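Long-range contacts in CocE/NonD family hydrolase (Staphylococcus aureus, PDB 3IB3), which probably hydrolyses ester or amide bonds, as expected of an alpha/beta hydrolase related to the X-Pro dipeptidyl-peptidases: residues Asn166-Leu171 and Arg297-Ser302; Leu273-Ser278 and Glu495-Gly500. All blocks are in the same frame, centred on the assembly; numbering follows the deposited sequence.

Contact 1: Asn166-Leu171 and Arg297-Ser302; sequences NGVSYL and RKEWES. With PLM (palmitic acid), chain E.
Val168 and Ser169 lie in a turn with the build of the nucleophile elbow of the alpha/beta-hydrolase fold, a sharp bend between strand 162-168 and helix 170-179, and here it meets Glu299 and Trp300 in the first turn of helix 299-303. Ser169 has a positive phi (52°), the strained backbone expected at the tip of such an elbow, and Gly167 suits its place because a beta carbon there would jam against the carbonyl O of Asn166 and press on Leu171 CB. Val168 CG1, anti to the backbone N (chi1 179°), touches both side chains of the helix, 3.4 Å from Glu299 OE2 and 3.4 Å from Trp300 NE1, and meets the indole obliquely. The extended chain of Glu299 brings OE2 over one face of the Trp300 ring, 3.5 Å above its plane and displaced toward the rim, with Ser169 CB beside it. A buried carboxylate is thus brought close to the elbow serine. Water 1, in the plane of the indole, accepts from Trp300 NE1 at 3.1 Å and donates to Val168 O at 2.9 Å, joining the ring to the elbow backbone. The bound palmitic acid places its head group at the tip of the elbow, consistent with a ligand occupying the active-site pocket, and Tyr76 OH also bonds it. Ser169 OG is hydrogen-bonded to His274 NE2, consistent with the serine and histidine of a hydrolase triad. Palmitic acid O1 lies at the edge of the indole, 3.6 Å from Trp300 CH2, while Ser169 OG donates to O2 at 2.7 Å.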
loop_
_atom_site.group_PDB
_atom_site.type_symbol
_atom_site.label_atom_id
_atom_site.label_comp_id
_atom_site.label_asym_id
_atom_site.label_seq_id
_atom_site.Cartn_x
_atom_site.Cartn_y
_atom_site.Cartn_z
ATOM N N ASN A 166 0.188 -11.158 10.306
ATOM C CA ASN A 166 1.238 -11.000 9.319
ATOM C C ASN A 166 0.683 -11.217 7.927
ATOM O O ASN A 166 -0.146 -12.104 7.719
ATOM C CB ASN A 166 2.365 -11.999 9.586
ATOM C CG ASN A 166 3.568 -11.818 8.671
ATOM O OD1 ASN A 166 3.562 -11.026 7.724
ATOM N ND2 ASN A 166 4.624 -12.573 8.957
ATOM N N GLY A 167 1.185 -10.438 6.967
ATOM C CA GLY A 167 0.838 -10.642 5.581
ATOM C C GLY A 167 0.622 -9.345 4.804
ATOM O O GLY A 167 0.679 -8.269 5.333
ATOM N N VAL A 168 0.279 -9.523 3.539
ATOM C CA VAL A 168 0.449 -8.524 2.481
ATOM C C VAL A 168 -0.909 -8.050 1.910
ATOM O O VAL A 168 -1.876 -8.802 1.850
ATOM C CB VAL A 168 1.312 -9.109 1.315
ATOM C CG1 VAL A 168 1.487 -8.041 0.156
ATOM C CG2 VAL A 168 2.670 -9.577 1.824
ATOM N N SER A 169 -0.946 -6.821 1.433
ATOM C CA SER A 169 -2.127 -6.273 0.753
ATOM C C SER A 169 -3.392 -6.449 1.600
ATOM O O SER A 169 -3.383 -6.004 2.744
ATOM C CB SER A 169 -2.275 -6.813 -0.669
ATOM O OG SER A 169 -3.365 -6.156 -1.291
ATOM N N TYR A 170 -4.465 -7.065 1.071
ATOM C CA TYR A 170 -5.695 -7.325 1.881
ATOM C C TYR A 170 -5.294 -7.864 3.261
ATOM O O TYR A 170 -5.892 -7.540 4.235
ATOM C CB TYR A 170 -6.576 -8.369 1.214
ATOM C CG TYR A 170 -8.007 -8.413 1.654
ATOM C CD1 TYR A 170 -9.033 -8.166 0.724
ATOM C CD2 TYR A 170 -8.384 -8.725 2.965
ATOM C CE1 TYR A 170 -10.354 -8.175 1.075
ATOM C CE2 TYR A 170 -9.757 -8.756 3.313
ATOM C CZ TYR A 170 -10.725 -8.508 2.334
ATOM O OH TYR A 170 -12.078 -8.497 2.617
ATOM N N LEU A 171 -4.257 -8.689 3.313
ATOM C CA LEU A 171 -3.800 -9.308 4.557
ATOM C C LEU A 171 -3.073 -8.329 5.493
ATOM O O LEU A 171 -2.886 -8.618 6.701
ATOM C CB LEU A 171 -2.993 -10.566 4.257
ATOM C CG LEU A 171 -3.655 -11.721 3.492
ATOM C CD1 LEU A 171 -4.224 -11.245 2.124
ATOM C CD2 LEU A 171 -2.669 -12.835 3.245
ATOM N N ARG A 297 11.383 -1.963 -4.551
ATOM C CA ARG A 297 11.373 -3.176 -5.345
ATOM C C ARG A 297 9.942 -3.675 -5.470
ATOM O O ARG A 297 8.980 -2.919 -5.259
ATOM C CB ARG A 297 12.284 -4.220 -4.688
ATOM C CG ARG A 297 13.645 -3.701 -4.265
ATOM C CD ARG A 297 14.419 -3.169 -5.414
ATOM N NE ARG A 297 15.555 -2.332 -4.983
ATOM C CZ ARG A 297 16.817 -2.754 -4.819
ATOM N NH1 ARG A 297 17.160 -4.027 -5.027
ATOM N NH2 ARG A 297 17.746 -1.884 -4.417
ATOM N N LYS A 298 9.762 -4.927 -5.834
ATOM C CA LYS A 298 8.411 -5.464 -5.963
ATOM C C LYS A 298 7.831 -6.054 -4.649
ATOM O O LYS A 298 8.553 -6.622 -3.793
ATOM C CB LYS A 298 8.335 -6.483 -7.098
ATOM C CG LYS A 298 8.760 -5.948 -8.538
ATOM C CD LYS A 298 9.352 -7.117 -9.397
ATOM C CE LYS A 298 9.928 -6.747 -10.787
ATOM N NZ LYS A 298 8.942 -5.900 -11.568
ATOM N N GLU A 299 6.497 -5.953 -4.570
ATOM C CA GLU A 299 5.654 -6.283 -3.412
ATOM C C GLU A 299 5.728 -7.679 -2.817
ATOM O O GLU A 299 6.267 -7.825 -1.723
ATOM C CB GLU A 299 4.207 -5.983 -3.809
ATOM C CG GLU A 299 3.175 -5.977 -2.691
ATOM C CD GLU A 299 1.837 -5.699 -3.235
ATOM O OE1 GLU A 299 1.759 -5.155 -4.346
ATOM O OE2 GLU A 299 0.849 -6.058 -2.594
ATOM N N TRP A 300 5.142 -8.691 -3.490
ATOM C CA TRP A 300 5.151 -10.016 -2.943
ATOM C C TRP A 300 6.577 -10.535 -2.935
ATOM O O TRP A 300 6.988 -11.139 -1.955
ATOM C CB TRP A 300 4.217 -10.971 -3.685
ATOM C CG TRP A 300 2.833 -10.642 -3.380
ATOM C CD1 TRP A 300 2.155 -10.936 -2.227
ATOM C CD2 TRP A 300 1.954 -9.864 -4.180
ATOM N NE1 TRP A 300 0.890 -10.400 -2.278
ATOM C CE2 TRP A 300 0.742 -9.743 -3.473
ATOM C CE3 TRP A 300 2.057 -9.286 -5.448
ATOM C CZ2 TRP A 300 -0.368 -9.062 -3.995
ATOM C CZ3 TRP A 300 0.951 -8.628 -5.960
ATOM C CH2 TRP A 300 -0.240 -8.513 -5.218
ATOM N N GLU A 301 7.314 -10.283 -4.021
ATOM C CA GLU A 301 8.742 -10.580 -4.106
ATOM C C GLU A 301 9.518 -10.209 -2.832
ATOM O O GLU A 301 10.293 -11.010 -2.319
ATOM C CB GLU A 301 9.362 -9.871 -5.309
ATOM C CG GLU A 301 10.816 -10.147 -5.482
ATOM C CD GLU A 301 11.390 -9.467 -6.665
ATOM O OE1 GLU A 301 11.200 -9.994 -7.791
ATOM O OE2 GLU A 301 12.070 -8.430 -6.470
ATOM N N SER A 302 9.284 -9.032 -2.285
ATOM C CA SER A 302 10.114 -8.582 -1.178
ATOM C C SER A 302 9.646 -9.169 0.160
ATOM O O SER A 302 10.451 -9.375 1.059
ATOM C CB SER A 302 10.107 -7.068 -1.078
ATOM O OG SER A 302 10.764 -6.497 -2.180
HETATM C C1 PLM E . -4.362 -7.842 -4.111
HETATM O O1 PLM E . -3.481 -7.045 -4.537
HETATM O O2 PLM E . -4.809 -7.697 -2.930
HETATM C C2 PLM E . -4.858 -8.948 -5.026
HETATM C C3 PLM E . -4.360 -8.804 -6.456
HETATM O O HOH W 1 -1.619 -10.482 -0.507
#

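Contact 2: Leu273-Ser278 and Glu495-Gly500; sequences LHNRGS and ELLPSG
Glu495 OE2 is gripped by two side chains, Arg276 NE from helix 275-284 and Gln473 NE2 from a loop. The Arg276 NE to Glu495 OE2 salt bridge is 2.9 Å long and uses the syn side of the carboxylate, with NE 23° out of the carboxylate plane. Since the guanidinium and carboxylate planes stand 81° apart, the two groups cannot pair flat with twin bonds; NE makes only a weak second bond to Glu495 OE1, at 3.4 Å. Water 2 supplies a further link, accepting from Arg276 NH2 at 2.8 Å and donating to Glu495 OE1 at 2.6 Å. Arginine suits this place because its other end is used too: NH1 pairs with Glu201, and Trp475 makes a cation-pi contact. With CG anti to the backbone N (chi1 -169°) and the chain extended as far as NE, its methylenes run across Leu497 at about a right angle, and Leu497 CD2 packs 3.7 Å from Arg276 CB. One residue earlier, Asn275 turns its amide toward Pro498. Its ND2 gives only a weak 3.4 Å bond to Pro498 O, the stronger partner being Ser267 O, while OD1 rests 3.3 Å from Pro498 CD. Proline, whose ring nitrogen carries no hydrogen, cannot donate to that oxygen, which is buried without a partner. Ser278 N and OG both bond His274 O, closing the turn 274-278. A salt bridge backed by a water, beside close apolar packing, thus joins helix 275-284 to strand 490-503, at the interface between the alpha/beta-hydrolase part and the C-terminal beta domain found in the S15 and CocE relatives.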
loop_
_atom_site.group_PDB
_atom_site.type_symbol
_atom_site.label_atom_id
_atom_site.label_comp_id
_atom_site.label_asym_id
_atom_site.label_seq_id
_atom_site.Cartn_x
_atom_site.Cartn_y
_atom_site.Cartn_z
ATOM N N LEU A 273 -1.934 2.601 -4.533
ATOM C CA LEU A 273 -2.679 1.586 -3.799
ATOM C C LEU A 273 -2.266 1.657 -2.326
ATOM O O LEU A 273 -2.766 2.518 -1.630
ATOM C CB LEU A 273 -2.539 0.170 -4.413
ATOM C CG LEU A 273 -3.479 -0.906 -3.817
ATOM C CD1 LEU A 273 -4.967 -0.466 -4.014
ATOM C CD2 LEU A 273 -3.256 -2.265 -4.433
ATOM N N HIS A 274 -1.339 0.812 -1.869
ATOM C CA HIS A 274 -0.970 0.708 -0.455
ATOM C C HIS A 274 0.054 1.726 0.093
ATOM O O HIS A 274 0.202 1.847 1.315
ATOM C CB HIS A 274 -0.416 -0.677 -0.158
ATOM C CG HIS A 274 -1.354 -1.783 -0.491
ATOM N ND1 HIS A 274 -2.670 -1.787 -0.077
ATOM C CD2 HIS A 274 -1.179 -2.918 -1.224
ATOM C CE1 HIS A 274 -3.263 -2.883 -0.534
ATOM N NE2 HIS A 274 -2.375 -3.590 -1.224
ATOM N N ASN A 275 0.725 2.461 -0.781
ATOM C CA ASN A 275 1.807 3.346 -0.366
ATOM C C ASN A 275 1.393 4.428 0.622
ATOM O O ASN A 275 1.979 4.529 1.686
ATOM C CB ASN A 275 2.467 3.930 -1.614
ATOM C CG ASN A 275 3.450 5.016 -1.319
ATOM O OD1 ASN A 275 3.075 6.118 -0.888
ATOM N ND2 ASN A 275 4.734 4.745 -1.596
ATOM N N ARG A 276 0.408 5.242 0.290
ATOM C CA ARG A 276 -0.015 6.354 1.201
ATOM C C ARG A 276 -0.357 5.852 2.600
ATOM O O ARG A 276 0.006 6.459 3.610
ATOM C CB ARG A 276 -1.231 7.094 0.624
ATOM C CG ARG A 276 -1.600 8.396 1.317
ATOM C CD ARG A 276 -2.760 9.093 0.664
ATOM N NE ARG A 276 -3.085 10.276 1.446
ATOM C CZ ARG A 276 -3.790 10.273 2.562
ATOM N NH1 ARG A 276 -4.296 9.144 3.046
ATOM N NH2 ARG A 276 -3.944 11.395 3.223
ATOM N N GLY A 277 -1.085 4.751 2.650
ATOM C CA GLY A 277 -1.594 4.241 3.920
ATOM C C GLY A 277 -0.613 3.497 4.796
ATOM O O GLY A 277 -0.761 3.559 6.035
ATOM N N SER A 278 0.340 2.753 4.180
ATOM C CA SER A 278 1.371 2.094 4.900
ATOM C C SER A 278 2.137 3.155 5.733
ATOM O O SER A 278 2.531 2.908 6.880
ATOM C CB SER A 278 2.342 1.324 3.980
ATOM O OG SER A 278 1.723 0.502 2.985
ATOM N N GLU A 495 -0.750 16.401 -3.550
ATOM C CA GLU A 495 0.058 15.470 -2.768
ATOM C C GLU A 495 0.781 14.534 -3.690
ATOM O O GLU A 495 0.156 13.686 -4.296
ATOM C CB GLU A 495 -0.866 14.634 -1.860
ATOM C CG GLU A 495 -0.222 13.578 -0.977
ATOM C CD GLU A 495 -1.278 12.862 -0.109
ATOM O OE1 GLU A 495 -2.488 13.042 -0.379
ATOM O OE2 GLU A 495 -0.915 12.168 0.845
ATOM N N LEU A 496 2.075 14.702 -3.842
ATOM C CA LEU A 496 2.877 13.673 -4.518
ATOM C C LEU A 496 3.183 12.641 -3.467
ATOM O O LEU A 496 3.618 12.993 -2.362
ATOM C CB LEU A 496 4.171 14.213 -5.085
ATOM C CG LEU A 496 4.153 14.958 -6.432
ATOM C CD1 LEU A 496 3.616 14.106 -7.605
ATOM C CD2 LEU A 496 3.404 16.235 -6.284
ATOM N N LEU A 497 2.916 11.380 -3.789
ATOM C CA LEU A 497 2.970 10.330 -2.783
ATOM C C LEU A 497 4.410 10.042 -2.356
ATOM O O LEU A 497 5.364 10.353 -3.081
ATOM C CB LEU A 497 2.240 9.067 -3.267
ATOM C CG LEU A 497 0.724 9.291 -3.308
ATOM C CD1 LEU A 497 0.003 8.231 -4.077
ATOM C CD2 LEU A 497 0.214 9.376 -1.935
ATOM N N PRO A 498 4.578 9.519 -1.136
ATOM C CA PRO A 498 5.948 9.334 -0.631
ATOM C C PRO A 498 6.895 8.572 -1.565
ATOM O O PRO A 498 6.513 7.554 -2.168
ATOM C CB PRO A 498 5.718 8.573 0.705
ATOM C CG PRO A 498 4.356 9.065 1.182
ATOM C CD PRO A 498 3.550 9.310 -0.077
ATOM N N SER A 499 8.123 9.095 -1.697
ATOM C CA SER A 499 9.148 8.541 -2.554
ATOM C C SER A 499 10.529 8.815 -1.971
ATOM O O SER A 499 10.709 9.779 -1.206
ATOM C CB SER A 499 9.075 9.149 -3.966
ATOM O OG SER A 499 9.361 10.549 -3.975
ATOM N N GLY A 500 11.501 7.987 -2.382
ATOM C CA GLY A 500 12.875 8.095 -1.942
ATOM C C GLY A 500 13.799 7.894 -3.143
ATOM O O GLY A 500 13.895 6.793 -3.677
HETATM O O HOH W 2 -3.594 13.753 1.820
#

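How the contacts relate
From the N terminus, the chain first reaches the elbow 166-171, then segment 273-278, then 297-302 and finally strand segment 495-500. Contact 1 closes a loop of 125 intervening residues within the alpha/beta-hydrolase part; contact 2 closes one of 216 and reaches into the C-terminal beta domain. The loops cross, since 273-278 falls inside the first and 297-302 inside the second. His274 brings them together although the centres are 15 Å apart: its NE2 lies 2.8 Å from Ser169 OG, a probable hydrogen bond, and its CD2 packs against Glu299 OE2. The segment that leads into the helix docked on the beta domain thus passes beside the elbow.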